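Local coordinates for protein 361aa long hypothetical D-aminopeptidase (Pyrococcus horikoshii, PDB 2DRH) that is of unknown function but, as a member of the S58 peptidase family, probably acts as an aminopeptidase, at residues P57-A71 with L83-P95. Numbering follows the deposited sequence.
Sequences PHEGNIYKEKVLAGA and LIQLWELGTIETP
Glu-93 sets its CG between the backbone N and the carbonyl carbon (chi1 51°) and then runs out extended, while Tyr-63 swings its CG opposite its own N; the two side chains run side by side in the same direction, ring and carboxylate planes 75° apart. Tyr-63 CE1 comes 3.5 Å from Glu-93 OE2 at the ring edge, and that oxygen also accepts from the backbone N of Asn-130, while the tyrosine OH donates to the backbone O of Ser-128. Lys-66 runs alongside Glu-93 too; its ammonium lies over one face of the Tyr-63 ring, toward the rim, and its NZ donates to Tyr-63 O at 2.7 Å. Its salt bridge to Glu-93 OE1 is weak as a hydrogen bond, and that oxygen is less surely placed. Next along the strand, Val-67 and Ile-92 form an antiparallel hydrogen-bonded pair, with Ile-92 N reaching Val-67 O at 3.0 Å. The short strand 91-92 borders strand 65-73 in a mixed sheet whose strand 278-285 also pairs with the latter, and the axis of helix 83-89 crosses that of strand 65-71 at 116°, 7.7 Å away at its closest. Gly-90, with positive phi, makes the turn between helix and strand, and its O takes Ala-69 N at 2.7 Å from above the carbonyl plane. Ala-69 CB presses tightly on Ile-92 CG1, 3.5 Å apart, and Leu-86 CD2 settles over Gly-70 CA at 3.6 Å. At the far end the indole of Trp-87 turns its edge to the strand: NE1 donates to Ala-71 O at 2.8 Å, the oxygen lying in the ring plane.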
loop_
_atom_site.group_PDB
_atom_site.type_symbol
_atom_site.label_atom_id
_atom_site.label_comp_id
_atom_site.label_asym_id
_atom_site.label_seq_id
_atom_site.Cartn_x
_atom_site.Cartn_y
_atom_site.Cartn_z
ATOM N N PRO A 57 3.108 -22.042 -13.404
ATOM C CA PRO A 57 3.707 -20.970 -14.205
ATOM C C PRO A 57 4.450 -21.534 -15.421
ATOM O O PRO A 57 4.383 -20.970 -16.515
ATOM C CB PRO A 57 4.638 -20.284 -13.215
ATOM C CG PRO A 57 3.886 -20.429 -11.922
ATOM C CD PRO A 57 3.425 -21.867 -11.977
ATOM N N HIS A 58 5.168 -22.636 -15.207
ATOM C CA HIS A 58 5.896 -23.318 -16.273
ATOM C C HIS A 58 5.953 -24.811 -15.958
ATOM O O HIS A 58 5.265 -25.276 -15.045
ATOM C CB HIS A 58 7.305 -22.723 -16.477
ATOM C CG HIS A 58 8.187 -22.783 -15.270
ATOM N ND1 HIS A 58 8.723 -23.960 -14.793
ATOM C CD2 HIS A 58 8.641 -21.804 -14.453
ATOM C CE1 HIS A 58 9.468 -23.704 -13.733
ATOM N NE2 HIS A 58 9.435 -22.402 -13.505
ATOM N N GLU A 59 6.768 -25.561 -16.692
ATOM C CA GLU A 59 6.832 -27.012 -16.506
ATOM C C GLU A 59 7.955 -27.598 -15.633
ATOM O O GLU A 59 7.982 -28.805 -15.381
ATOM C CB GLU A 59 6.847 -27.674 -17.889
ATOM C CG GLU A 59 5.650 -27.276 -18.748
ATOM C CD GLU A 59 5.878 -27.516 -20.234
ATOM O OE1 GLU A 59 6.771 -26.861 -20.821
ATOM O OE2 GLU A 59 5.161 -28.361 -20.812
ATOM N N GLY A 60 8.869 -26.756 -15.163
ATOM C CA GLY A 60 9.949 -27.249 -14.328
ATOM C C GLY A 60 9.674 -27.054 -12.847
ATOM O O GLY A 60 8.516 -27.057 -12.416
ATOM N N ASN A 61 10.741 -26.889 -12.068
ATOM C CA ASN A 61 10.626 -26.684 -10.628
ATOM C C ASN A 61 10.389 -25.193 -10.360
ATOM O O ASN A 61 11.297 -24.377 -10.493
ATOM C CB ASN A 61 11.909 -27.142 -9.917
ATOM C CG ASN A 61 11.767 -27.147 -8.399
ATOM O OD1 ASN A 61 11.324 -26.164 -7.797
ATOM N ND2 ASN A 61 12.148 -28.254 -7.776
ATOM N N ILE A 62 9.163 -24.854 -9.973
ATOM C CA ILE A 62 8.788 -23.464 -9.714
ATOM C C ILE A 62 9.523 -22.824 -8.535
ATOM O O ILE A 62 9.781 -21.624 -8.541
ATOM C CB ILE A 62 7.264 -23.360 -9.507
ATOM C CG1 ILE A 62 6.555 -24.100 -10.643
ATOM C CG2 ILE A 62 6.832 -21.902 -9.510
ATOM C CD1 ILE A 62 5.076 -24.280 -10.438
ATOM N N TYR A 63 9.874 -23.620 -7.535
ATOM C CA TYR A 63 10.596 -23.101 -6.374
ATOM C C TYR A 63 12.058 -22.738 -6.686
ATOM O O TYR A 63 12.559 -21.684 -6.268
ATOM C CB TYR A 63 10.573 -24.134 -5.250
ATOM C CG TYR A 63 11.260 -23.680 -3.985
ATOM C CD1 TYR A 63 10.665 -22.735 -3.144
ATOM C CD2 TYR A 63 12.495 -24.205 -3.619
ATOM C CE1 TYR A 63 11.287 -22.331 -1.963
ATOM C CE2 TYR A 63 13.126 -23.808 -2.438
ATOM C CZ TYR A 63 12.512 -22.871 -1.614
ATOM O OH TYR A 63 13.118 -22.508 -0.432
ATOM N N LYS A 64 12.748 -23.622 -7.407
ATOM C CA LYS A 64 14.144 -23.382 -7.758
ATOM C C LYS A 64 14.234 -22.393 -8.909
ATOM O O LYS A 64 15.217 -21.666 -9.036
ATOM C CB LYS A 64 14.836 -24.705 -8.115
ATOM C CG LYS A 64 14.912 -25.665 -6.938
ATOM C CD LYS A 64 15.742 -25.076 -5.805
ATOM C CE LYS A 64 15.634 -25.910 -4.533
ATOM N NZ LYS A 64 15.956 -27.347 -4.765
ATOM N N GLU A 65 13.207 -22.374 -9.752
ATOM C CA GLU A 65 13.163 -21.435 -10.864
ATOM C C GLU A 65 11.871 -20.650 -10.756
ATOM O O GLU A 65 10.828 -21.045 -11.283
ATOM C CB GLU A 65 13.259 -22.164 -12.210
ATOM C CG GLU A 65 14.635 -22.763 -12.430
ATOM C CD GLU A 65 14.890 -23.155 -13.866
ATOM O OE1 GLU A 65 14.159 -24.029 -14.380
ATOM O OE2 GLU A 65 15.829 -22.584 -14.471
ATOM N N LYS A 66 11.965 -19.527 -10.053
ATOM C CA LYS A 66 10.830 -18.643 -9.799
ATOM C C LYS A 66 10.486 -17.727 -10.976
ATOM O O LYS A 66 11.305 -17.503 -11.876
ATOM C CB LYS A 66 11.144 -17.787 -8.569
ATOM C CG LYS A 66 11.456 -18.574 -7.303
ATOM C CD LYS A 66 12.449 -17.812 -6.438
ATOM C CE LYS A 66 12.322 -18.137 -4.961
ATOM N NZ LYS A 66 12.385 -19.592 -4.642
ATOM N N VAL A 67 9.264 -17.206 -10.978
ATOM C CA VAL A 67 8.857 -16.280 -12.026
ATOM C C VAL A 67 8.529 -14.962 -11.338
ATOM O O VAL A 67 8.080 -14.957 -10.191
ATOM C CB VAL A 67 7.601 -16.770 -12.808
ATOM C CG1 VAL A 67 7.905 -18.089 -13.523
ATOM C CG2 VAL A 67 6.416 -16.933 -11.867
ATOM N N LEU A 68 8.785 -13.847 -12.018
ATOM C CA LEU A 68 8.478 -12.542 -11.447
ATOM C C LEU A 68 6.960 -12.411 -11.433
ATOM O O LEU A 68 6.287 -12.873 -12.355
ATOM C CB LEU A 68 9.118 -11.434 -12.283
ATOM C CG LEU A 68 10.655 -11.456 -12.284
ATOM C CD1 LEU A 68 11.197 -10.315 -13.126
ATOM C CD2 LEU A 68 11.165 -11.338 -10.855
ATOM N N ALA A 69 6.409 -11.794 -10.394
ATOM C CA ALA A 69 4.954 -11.685 -10.308
ATOM C C ALA A 69 4.452 -10.460 -9.560
ATOM O O ALA A 69 5.206 -9.806 -8.844
ATOM C CB ALA A 69 4.395 -12.939 -9.662
ATOM N N GLY A 70 3.162 -10.172 -9.741
ATOM C CA GLY A 70 2.527 -9.041 -9.094
ATOM C C GLY A 70 1.102 -9.400 -8.712
ATOM O O GLY A 70 0.599 -10.452 -9.108
ATOM N N ALA A 71 0.440 -8.535 -7.946
ATOM C CA ALA A 71 -0.933 -8.810 -7.537
ATOM C C ALA A 71 -1.648 -7.566 -7.027
ATOM O O ALA A 71 -1.014 -6.617 -6.569
ATOM C CB ALA A 71 -0.948 -9.885 -6.477
ATOM N N LEU A 83 0.321 -13.910 -0.620
ATOM C CA LEU A 83 0.516 -12.596 -1.242
ATOM C C LEU A 83 1.575 -11.676 -0.630
ATOM O O LEU A 83 2.214 -10.903 -1.353
ATOM C CB LEU A 83 -0.808 -11.827 -1.305
ATOM C CG LEU A 83 -1.944 -12.423 -2.134
ATOM C CD1 LEU A 83 -3.160 -11.516 -2.013
ATOM C CD2 LEU A 83 -1.510 -12.575 -3.591
ATOM N N ILE A 84 1.768 -11.729 0.685
ATOM C CA ILE A 84 2.751 -10.838 1.294
ATOM C C ILE A 84 4.170 -11.021 0.741
ATOM O O ILE A 84 4.862 -10.040 0.469
ATOM C CB ILE A 84 2.746 -10.972 2.841
ATOM C CG1 ILE A 84 1.583 -10.157 3.433
ATOM C CG2 ILE A 84 4.044 -10.464 3.423
ATOM C CD1 ILE A 84 0.211 -10.482 2.832
ATOM N N GLN A 85 4.608 -12.259 0.564
ATOM C CA GLN A 85 5.951 -12.474 0.040
ATOM C C GLN A 85 5.977 -12.211 -1.461
ATOM O O GLN A 85 6.993 -11.795 -1.999
ATOM C CB GLN A 85 6.448 -13.898 0.338
ATOM C CG GLN A 85 7.937 -14.111 -0.013
ATOM C CD GLN A 85 8.526 -15.359 0.620
ATOM O OE1 GLN A 85 8.400 -15.574 1.831
ATOM N NE2 GLN A 85 9.182 -16.190 -0.197
ATOM N N LEU A 86 4.860 -12.455 -2.138
ATOM C CA LEU A 86 4.807 -12.208 -3.570
ATOM C C LEU A 86 5.148 -10.730 -3.793
ATOM O O LEU A 86 5.993 -10.380 -4.645
ATOM C CB LEU A 86 3.409 -12.537 -4.119
ATOM C CG LEU A 86 3.257 -12.576 -5.647
ATOM C CD1 LEU A 86 2.044 -13.401 -6.025
ATOM C CD2 LEU A 86 3.145 -11.160 -6.205
ATOM N N TRP A 87 4.512 -9.868 -3.000
ATOM C CA TRP A 87 4.743 -8.432 -3.095
ATOM C C TRP A 87 6.141 -8.002 -2.664
ATOM O O TRP A 87 6.751 -7.130 -3.294
ATOM C CB TRP A 87 3.716 -7.656 -2.263
ATOM C CG TRP A 87 2.352 -7.572 -2.891
ATOM C CD1 TRP A 87 2.070 -7.323 -4.203
ATOM C CD2 TRP A 87 1.088 -7.654 -2.216
ATOM N NE1 TRP A 87 0.708 -7.242 -4.389
ATOM C CE2 TRP A 87 0.083 -7.442 -3.186
ATOM C CE3 TRP A 87 0.707 -7.884 -0.887
ATOM C CZ2 TRP A 87 -1.282 -7.451 -2.867
ATOM C CZ3 TRP A 87 -0.653 -7.894 -0.572
ATOM C CH2 TRP A 87 -1.625 -7.678 -1.556
ATOM N N GLU A 88 6.644 -8.604 -1.590
ATOM C CA GLU A 88 7.959 -8.250 -1.069
ATOM C C GLU A 88 9.113 -8.657 -1.988
ATOM O O GLU A 88 10.015 -7.853 -2.252
ATOM C CB GLU A 88 8.171 -8.889 0.307
ATOM C CG GLU A 88 9.450 -8.422 1.010
ATOM C CD GLU A 88 9.340 -7.003 1.553
ATOM O OE1 GLU A 88 8.430 -6.761 2.382
ATOM O OE2 GLU A 88 10.163 -6.135 1.165
ATOM N N LEU A 89 9.084 -9.898 -2.469
ATOM C CA LEU A 89 10.152 -10.411 -3.331
ATOM C C LEU A 89 9.852 -10.296 -4.813
ATOM O O LEU A 89 10.755 -10.412 -5.638
ATOM C CB LEU A 89 10.440 -11.877 -3.001
ATOM C CG LEU A 89 10.932 -12.216 -1.596
ATOM C CD1 LEU A 89 11.118 -13.719 -1.479
ATOM C CD2 LEU A 89 12.249 -11.509 -1.320
ATOM N N GLY A 90 8.583 -10.075 -5.144
ATOM C CA GLY A 90 8.179 -9.948 -6.531
ATOM C C GLY A 90 8.159 -11.263 -7.281
ATOM O O GLY A 90 8.212 -11.280 -8.513
ATOM N N THR A 91 8.062 -12.374 -6.562
ATOM C CA THR A 91 8.081 -13.672 -7.231
ATOM C C THR A 91 7.051 -14.692 -6.766
ATOM O O THR A 91 6.426 -14.532 -5.712
ATOM C CB THR A 91 9.463 -14.317 -7.083
ATOM O OG1 THR A 91 9.814 -14.351 -5.694
ATOM C CG2 THR A 91 10.525 -13.513 -7.849
ATOM N N ILE A 92 6.878 -15.731 -7.584
ATOM C CA ILE A 92 5.986 -16.853 -7.296
ATOM C C ILE A 92 6.896 -18.076 -7.377
ATOM O O ILE A 92 7.622 -18.243 -8.363
ATOM C CB ILE A 92 4.842 -16.961 -8.329
ATOM C CG1 ILE A 92 3.767 -15.911 -8.016
ATOM C CG2 ILE A 92 4.239 -18.358 -8.304
ATOM C CD1 ILE A 92 2.561 -15.963 -8.928
ATOM N N GLU A 93 6.867 -18.917 -6.344
ATOM C CA GLU A 93 7.754 -20.078 -6.279
ATOM C C GLU A 93 7.050 -21.398 -6.046
ATOM O O GLU A 93 7.667 -22.375 -5.608
ATOM C CB GLU A 93 8.786 -19.866 -5.167
ATOM C CG GLU A 93 8.172 -19.474 -3.826
ATOM C CD GLU A 93 9.209 -19.261 -2.736
ATOM O OE1 GLU A 93 10.239 -18.594 -3.002
ATOM O OE2 GLU A 93 8.986 -19.746 -1.607
ATOM N N THR A 94 5.758 -21.424 -6.343
ATOM C CA THR A 94 4.969 -22.618 -6.151
ATOM C C THR A 94 3.844 -22.606 -7.154
ATOM O O THR A 94 3.530 -21.563 -7.728
ATOM C CB THR A 94 4.312 -22.637 -4.749
ATOM O OG1 THR A 94 3.315 -21.603 -4.682
ATOM C CG2 THR A 94 5.362 -22.405 -3.646
ATOM N N PRO A 95 3.246 -23.776 -7.420
ATOM C CA PRO A 95 2.140 -23.733 -8.373
ATOM C C PRO A 95 1.027 -22.956 -7.662
ATOM O O PRO A 95 1.015 -22.871 -6.430
ATOM C CB PRO A 95 1.800 -25.211 -8.595
ATOM C CG PRO A 95 2.315 -25.893 -7.385
ATOM C CD PRO A 95 3.603 -25.162 -7.079
#